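Local structure of PLP-Dependent L-Arginine Hydroxylase MppP (Streptomyces wadayamensis, 6C92) at the interface of chains A and B. The protein hydroxylates L-arginine with the help of pyridoxal 5'-phosphate, giving 2-ketoarginine among its products. Residues are numbered along the deposited sequence; one frame, centred on the assembly and turned at random. Chains: chain A, PLP-Dependent L-Arginine Hydroxylase MppP; chain B, PLP-Dependent L-Arginine Hydroxylase MppP.

Contact 1: the interface of chains A and B. Residues chain A 12, 15-16, 19, 27, 29, 31; chain B 57, 252.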
ATOM      1  N   THR A  12       6.275  12.830  -8.859  1.00 29.50           N
ATOM      2  CA  THR A  12       5.583  12.863  -7.573  1.00 38.07           C
ATOM      3  C   THR A  12       6.119  13.996  -6.700  1.00 33.60           C
ATOM      4  O   THR A  12       5.352  14.670  -6.002  1.00 31.45           O
ATOM      5  CB  THR A  12       5.710  11.506  -6.875  1.00 37.32           C
ATOM      6  OG1 THR A  12       5.178  10.484  -7.735  1.00 30.79           O
ATOM      7  CG2 THR A  12       4.926  11.497  -5.535  1.00 26.95           C
ATOM      8  N   GLU A  15       4.519  16.986  -7.568  1.00 34.80           N
ATOM      9  CA  GLU A  15       3.123  16.947  -7.137  1.00 37.52           C
ATOM     10  C   GLU A  15       2.981  17.277  -5.653  1.00 37.26           C
ATOM     11  O   GLU A  15       1.957  17.846  -5.250  1.00 36.64           O
ATOM     12  CB  GLU A  15       2.509  15.581  -7.466  1.00 35.67           C
ATOM     13  CG  GLU A  15       2.313  15.365  -8.990  1.00 33.93           C
ATOM     14  CD  GLU A  15       1.768  13.987  -9.362  1.00 33.52           C
ATOM     15  OE1 GLU A  15       1.636  13.121  -8.472  1.00 30.92           O
ATOM     16  OE2 GLU A  15       1.466  13.769 -10.557  1.00 33.35           O
ATOM     17  N   TYR A  16       3.992  16.962  -4.830  1.00 32.74           N
ATOM     18  CA  TYR A  16       3.930  17.335  -3.411  1.00 40.21           C
ATOM     19  C   TYR A  16       3.792  18.837  -3.224  1.00 35.34           C
ATOM     20  O   TYR A  16       3.171  19.277  -2.252  1.00 34.94           O
ATOM     21  CB  TYR A  16       5.176  16.886  -2.650  1.00 39.52           C
ATOM     22  CG  TYR A  16       5.332  15.399  -2.478  1.00 49.99           C
ATOM     23  CD1 TYR A  16       4.233  14.579  -2.213  1.00 53.28           C
ATOM     24  CD2 TYR A  16       6.582  14.810  -2.572  1.00 45.24           C
ATOM     25  CE1 TYR A  16       4.387  13.212  -2.051  1.00 39.79           C
ATOM     26  CE2 TYR A  16       6.745  13.444  -2.407  1.00 41.80           C
ATOM     27  CZ  TYR A  16       5.635  12.654  -2.157  1.00 37.83           C
ATOM     28  OH  TYR A  16       5.787  11.302  -2.002  1.00 28.81           O
ATOM     29  N   LEU A  19       0.025  19.977  -3.179  1.00 42.27           N
ATOM     30  CA  LEU A  19      -0.968  19.131  -2.517  1.00 54.71           C
ATOM     31  C   LEU A  19      -1.872  19.911  -1.564  1.00 62.93           C
ATOM     32  O   LEU A  19      -3.021  19.511  -1.343  1.00 54.84           O
ATOM     33  CB  LEU A  19      -0.252  17.993  -1.775  1.00 50.59           C
ATOM     34  CG  LEU A  19      -0.888  16.603  -1.671  1.00 61.03           C
ATOM     35  CD1 LEU A  19      -1.447  16.114  -3.002  1.00 61.25           C
ATOM     36  CD2 LEU A  19       0.158  15.621  -1.148  1.00 65.27           C
ATOM     37  N   ASP A  27      -1.377  16.762  -9.893  1.00 27.00           N
ATOM     38  CA  ASP A  27      -1.570  15.319  -9.850  1.00 28.07           C
ATOM     39  C   ASP A  27      -2.902  14.923 -10.483  1.00 23.72           C
ATOM     40  O   ASP A  27      -3.867  15.693 -10.523  1.00 24.74           O
ATOM     41  CB  ASP A  27      -1.478  14.795  -8.414  1.00 27.98           C
ATOM     42  CG  ASP A  27      -2.627  15.255  -7.550  1.00 35.45           C
ATOM     43  OD1 ASP A  27      -3.745  14.718  -7.716  1.00 37.97           O
ATOM     44  OD2 ASP A  27      -2.403  16.139  -6.692  1.00 36.41           O
ATOM     45  N   HIS A  29      -5.055  12.629  -9.656  1.00 25.45           N
ATOM     46  CA  HIS A  29      -6.115  12.060  -8.826  1.00 25.27           C
ATOM     47  C   HIS A  29      -7.395  12.871  -8.971  1.00 29.17           C
ATOM     48  O   HIS A  29      -7.379  14.052  -9.312  1.00 27.03           O
ATOM     49  CB  HIS A  29      -5.680  12.018  -7.356  1.00 29.77           C
ATOM     50  CG  HIS A  29      -4.576  11.034  -7.087  1.00 43.95           C
ATOM     51  ND1 HIS A  29      -3.792  11.079  -5.952  1.00 52.43           N
ATOM     52  CD2 HIS A  29      -4.142   9.965  -7.800  1.00 42.94           C
ATOM     53  CE1 HIS A  29      -2.912  10.093  -5.988  1.00 46.54           C
ATOM     54  NE2 HIS A  29      -3.106   9.398  -7.095  1.00 40.24           N
ATOM     55  N   ARG A  31     -10.336  14.968  -7.861  1.00 27.28           N
ATOM     56  CA  ARG A  31     -10.616  15.894  -6.778  1.00 29.56           C
ATOM     57  C   ARG A  31     -11.849  16.751  -7.030  1.00 28.52           C
ATOM     58  O   ARG A  31     -12.093  17.693  -6.277  1.00 28.06           O
ATOM     59  CB  ARG A  31      -9.391  16.781  -6.525  1.00 31.81           C
ATOM     60  CG  ARG A  31      -8.095  15.924  -6.303  1.00 36.62           C
ATOM     61  CD  ARG A  31      -6.876  16.759  -5.899  1.00 41.65           C
ATOM     62  NE  ARG A  31      -5.658  15.944  -5.790  1.00 43.59           N
ATOM     63  CZ  ARG A  31      -5.300  15.261  -4.700  1.00 48.18           C
ATOM     64  NH1 ARG A  31      -6.054  15.274  -3.603  1.00 41.55           N
ATOM     65  NH2 ARG A  31      -4.178  14.557  -4.698  1.00 41.33           N
TER
ATOM     66  N   VAL B  57      -4.683  18.498   3.563  1.00 28.64           N
ATOM     67  CA  VAL B  57      -4.312  17.200   4.118  1.00 32.19           C
ATOM     68  C   VAL B  57      -3.188  17.332   5.149  1.00 28.73           C
ATOM     69  O   VAL B  57      -3.176  16.609   6.153  1.00 25.82           O
ATOM     70  CB  VAL B  57      -3.942  16.239   2.965  1.00 29.52           C
ATOM     71  CG1 VAL B  57      -2.739  16.762   2.183  1.00 33.50           C
ATOM     72  CG2 VAL B  57      -3.707  14.833   3.482  1.00 24.96           C
ATOM     73  N   LEU B 252       1.909   9.274  -3.288  1.00 19.97           N
ATOM     74  CA  LEU B 252       1.769  10.702  -3.027  1.00 23.07           C
ATOM     75  C   LEU B 252       1.393  10.986  -1.578  1.00 31.67           C
ATOM     76  O   LEU B 252       1.624  12.105  -1.095  1.00 32.97           O
ATOM     77  CB  LEU B 252       0.709  11.268  -3.972  1.00 28.13           C
ATOM     78  CG  LEU B 252       0.517  12.784  -4.025  1.00 39.15           C
ATOM     79  CD1 LEU B 252       1.744  13.450  -4.644  1.00 31.87           C
ATOM     80  CD2 LEU B 252      -0.748  13.101  -4.807  1.00 45.07           C
TER
HETATM   81  O   HOH W   1      -4.924  19.010   0.653  1.00 37.83           O

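Contact 2: the interface of chains A and B. Residues chain A 251-252; chain B 12, 15-16, 19, 27, 29, 31.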
ATOM      1  N   LEU A 251       0.893  -7.734   1.882  1.00 16.96           N
ATOM      2  CA  LEU A 251      -0.406  -7.487   2.505  1.00 17.50           C
ATOM      3  C   LEU A 251      -1.292  -8.723   2.532  1.00 22.06           C
ATOM      4  O   LEU A 251      -1.165  -9.638   1.713  1.00 19.79           O
ATOM      5  CB  LEU A 251      -1.146  -6.320   1.829  1.00 18.78           C
ATOM      6  CG  LEU A 251      -1.693  -6.485   0.398  1.00 16.80           C
ATOM      7  CD1 LEU A 251      -2.775  -5.411   0.156  1.00 16.64           C
ATOM      8  CD2 LEU A 251      -0.602  -6.374  -0.632  1.00 20.37           C
ATOM      9  N   LEU A 252      -2.187  -8.722   3.530  1.00 17.95           N
ATOM     10  CA  LEU A 252      -3.229  -9.722   3.696  1.00 19.09           C
ATOM     11  C   LEU A 252      -4.385  -9.440   2.744  1.00 23.58           C
ATOM     12  O   LEU A 252      -5.113 -10.361   2.359  1.00 27.53           O
ATOM     13  CB  LEU A 252      -3.703  -9.716   5.161  1.00 25.43           C
ATOM     14  CG  LEU A 252      -4.801 -10.695   5.600  1.00 38.76           C
ATOM     15  CD1 LEU A 252      -4.362 -12.147   5.393  1.00 39.98           C
ATOM     16  CD2 LEU A 252      -5.153 -10.424   7.064  1.00 43.30           C
TER
ATOM     17  N   THR B  12       1.268 -15.224   6.267  1.00 30.21           N
ATOM     18  CA  THR B  12       0.127 -14.569   5.630  1.00 40.94           C
ATOM     19  C   THR B  12      -0.712 -15.570   4.840  1.00 33.13           C
ATOM     20  O   THR B  12      -1.946 -15.506   4.856  1.00 29.40           O
ATOM     21  CB  THR B  12       0.633 -13.434   4.735  1.00 37.86           C
ATOM     22  OG1 THR B  12       1.358 -12.507   5.550  1.00 30.78           O
ATOM     23  CG2 THR B  12      -0.520 -12.689   4.011  1.00 31.33           C
ATOM     24  N   GLU B  15      -2.870 -17.197   6.992  1.00 29.42           N
ATOM     25  CA  GLU B  15      -3.943 -16.304   7.402  1.00 33.29           C
ATOM     26  C   GLU B  15      -5.027 -16.194   6.332  1.00 40.54           C
ATOM     27  O   GLU B  15      -6.200 -16.020   6.675  1.00 33.83           O
ATOM     28  CB  GLU B  15      -3.375 -14.926   7.763  1.00 28.08           C
ATOM     29  CG  GLU B  15      -2.463 -14.977   9.017  1.00 25.90           C
ATOM     30  CD  GLU B  15      -1.846 -13.650   9.410  1.00 33.31           C
ATOM     31  OE1 GLU B  15      -1.923 -12.685   8.628  1.00 29.31           O
ATOM     32  OE2 GLU B  15      -1.255 -13.587  10.509  1.00 32.68           O
ATOM     33  N   TYR B  16      -4.674 -16.294   5.040  1.00 31.80           N
ATOM     34  CA  TYR B  16      -5.712 -16.244   4.003  1.00 39.68           C
ATOM     35  C   TYR B  16      -6.793 -17.273   4.274  1.00 34.13           C
ATOM     36  O   TYR B  16      -7.977 -17.015   4.047  1.00 30.21           O
ATOM     37  CB  TYR B  16      -5.132 -16.494   2.594  1.00 42.09           C
ATOM     38  CG  TYR B  16      -4.227 -15.403   2.089  1.00 47.60           C
ATOM     39  CD1 TYR B  16      -4.507 -14.072   2.356  1.00 42.58           C
ATOM     40  CD2 TYR B  16      -3.084 -15.704   1.339  1.00 46.17           C
ATOM     41  CE1 TYR B  16      -3.694 -13.070   1.910  1.00 45.02           C
ATOM     42  CE2 TYR B  16      -2.255 -14.698   0.884  1.00 41.46           C
ATOM     43  CZ  TYR B  16      -2.564 -13.377   1.181  1.00 45.88           C
ATOM     44  OH  TYR B  16      -1.747 -12.338   0.783  1.00 25.30           O
ATOM     45  N   LEU B  19      -9.706 -16.003   6.633  1.00 34.62           N
ATOM     46  CA  LEU B  19     -10.306 -14.679   6.489  1.00 40.42           C
ATOM     47  C   LEU B  19     -11.819 -14.706   6.390  1.00 47.73           C
ATOM     48  O   LEU B  19     -12.469 -13.691   6.672  1.00 49.01           O
ATOM     49  CB  LEU B  19      -9.770 -13.988   5.238  1.00 41.30           C
ATOM     50  CG  LEU B  19      -8.486 -13.195   5.351  1.00 44.05           C
ATOM     51  CD1 LEU B  19      -8.292 -12.421   4.058  1.00 37.58           C
ATOM     52  CD2 LEU B  19      -8.513 -12.259   6.542  1.00 41.09           C
ATOM     53  N   ASP B  27      -5.147 -14.254  11.921  1.00 23.93           N
ATOM     54  CA  ASP B  27      -4.429 -12.999  11.711  1.00 28.69           C
ATOM     55  C   ASP B  27      -4.588 -12.080  12.918  1.00 26.06           C
ATOM     56  O   ASP B  27      -5.574 -12.144  13.654  1.00 23.86           O
ATOM     57  CB  ASP B  27      -4.905 -12.286  10.457  1.00 29.82           C
ATOM     58  CG  ASP B  27      -6.307 -11.811  10.578  1.00 32.31           C
ATOM     59  OD1 ASP B  27      -6.543 -10.812  11.311  1.00 35.02           O
ATOM     60  OD2 ASP B  27      -7.165 -12.443   9.939  1.00 32.11           O
ATOM     61  N   HIS B  29      -5.036  -8.882  13.109  1.00 21.64           N
ATOM     62  CA  HIS B  29      -5.800  -7.652  12.965  1.00 21.43           C
ATOM     63  C   HIS B  29      -6.946  -7.624  13.987  1.00 24.97           C
ATOM     64  O   HIS B  29      -7.374  -8.651  14.505  1.00 28.30           O
ATOM     65  CB  HIS B  29      -6.339  -7.515  11.539  1.00 24.65           C
ATOM     66  CG  HIS B  29      -5.275  -7.381  10.490  1.00 40.77           C
ATOM     67  ND1 HIS B  29      -5.571  -7.221   9.153  1.00 47.34           N
ATOM     68  CD2 HIS B  29      -3.923  -7.368  10.579  1.00 44.01           C
ATOM     69  CE1 HIS B  29      -4.446  -7.121   8.463  1.00 42.77           C
ATOM     70  NE2 HIS B  29      -3.432  -7.194   9.306  1.00 39.78           N
ATOM     71  N   ARG B  31     -10.551  -7.418  15.145  1.00 21.26           N
ATOM     72  CA  ARG B  31     -11.849  -7.750  14.603  1.00 22.96           C
ATOM     73  C   ARG B  31     -12.918  -7.800  15.693  1.00 23.96           C
ATOM     74  O   ARG B  31     -14.040  -8.247  15.420  1.00 25.78           O
ATOM     75  CB  ARG B  31     -11.787  -9.093  13.833  1.00 24.05           C
ATOM     76  CG  ARG B  31     -10.745  -9.074  12.691  1.00 27.89           C
ATOM     77  CD  ARG B  31     -10.593 -10.374  11.902  1.00 31.83           C
ATOM     78  NE  ARG B  31      -9.446 -10.308  10.984  1.00 34.46           N
ATOM     79  CZ  ARG B  31      -9.433  -9.609   9.849  1.00 41.28           C
ATOM     80  NH1 ARG B  31     -10.493  -8.900   9.471  1.00 37.89           N
ATOM     81  NH2 ARG B  31      -8.362  -9.616   9.077  1.00 34.42           N
TER

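Contact 1: the interface of chains A and B
The ring of A:Tyr16 turns its edge to the backbone carbonyl of B:Leu252, whose carbon lies in the ring plane. On one ring face sits the backbone O of A:Thr12, from the preceding turn of helix 11-16, 3.6 Å above the plane and displaced toward the rim. The guanidinium of A:Arg31 also presents an edge: in its plane lie CD2 of B:Leu252 and the carboxylate carbon of A:Asp27.

B:Leu252 is the group being held. CG stands opposite the backbone N (chi1 -172°), pointing the branch into chain A, and from CG the two methyls part. CD1 goes to the helix, 3.6 Å from CB of A:Glu15 and close to the methyl CG2 of A:Thr12; it nears A:Tyr16 CD1 from off the ring plane. CD2 faces the loop residues, 3.6 Å from CD1 of A:Leu19, which runs past it in the opposite direction, and 3.7 Å from NH2 of A:Arg31, with the imidazole of A:His29 beside it.

A:Asp27 probably helps hold that loop wall in shape. Its OD1 takes the NE of A:Arg31 on the syn lone pair in a 3.0 Å salt bridge, nearly in the guanidinium plane, and the backbone N of A:His29 on the anti lone pair. Two donors thus grip OD1, which probably helps hold the guanidinium edge toward the leucine.

Farther along, water 1 joins the backbone O of A:Leu19 (2.8 Å) to the backbone N of B:Val57, at the start of helix 57-71. The site buries a leucine of one subunit in the N-terminal segment of the other, and probably helps hold the dimer together.

Contact 2: the interface of chains A and B
In this PLP-dependent enzyme of the class I aminotransferase family, the N-terminal arm of chain B, helix 11-16 and the loop after it, receives the loop that follows helix 243-250 of chain A. The phenol OH of B:Tyr16 donates a hydrogen bond of 2.9 Å to the backbone O of A:Leu251, arriving in the carbonyl plane at a C=O...O angle of 151°. The ring of the same tyrosine turns its edge to the next residue's backbone: the carbonyl carbon of A:Leu252 lies in its plane, while the CD1 methyl of that leucine sits off the plane, 3.6 Å from the ring's CD1. A phenylalanine in place of B:Tyr16 would probably keep much of this ring packing but leave the carbonyl of A:Leu251 without its hydroxyl mate, making the incoming loop less firmly placed.

A:Leu252 enters with CG trans to its own backbone N (chi1 -180°), its methyls parted between helix and loop. CD1 also touches CB of B:Glu15, at 3.8 Å. CD2 lies 3.7 Å from CE1 of B:His29 and 3.9 Å from CD2 of B:Leu19, both side chains sliding past it in the opposite sense. Within the same wall, B:Asp27 and B:Arg31 also border CD2; OD1 of B:Asp27 accepts the backbone N of B:His29 on its anti lone pair and, on its syn one, NE of B:Arg31 in a 3.0 Å salt bridge whose acceptor is tilted 16° from the guanidinium plane.

Contact 1 and contact 2 are the same meeting with the chains exchanged, their C-alpha centres about 30 Å apart. Each chain therefore lends its N-terminal segment to one and the leucine after helix 243-250 to the other, so the two subunits hold each other reciprocally, as expected of a two-fold dimer. The copies differ in detail: the A:Leu19 side chain has chi1 -145° in contact 1, whereas B:Leu19 has -87° in contact 2 and has less surface hidden by the partner chain. Such reciprocal packing of N-terminal segments against the partner's loop suits a fold-type I PLP enzyme, whose active sites generally depend on dimer formation.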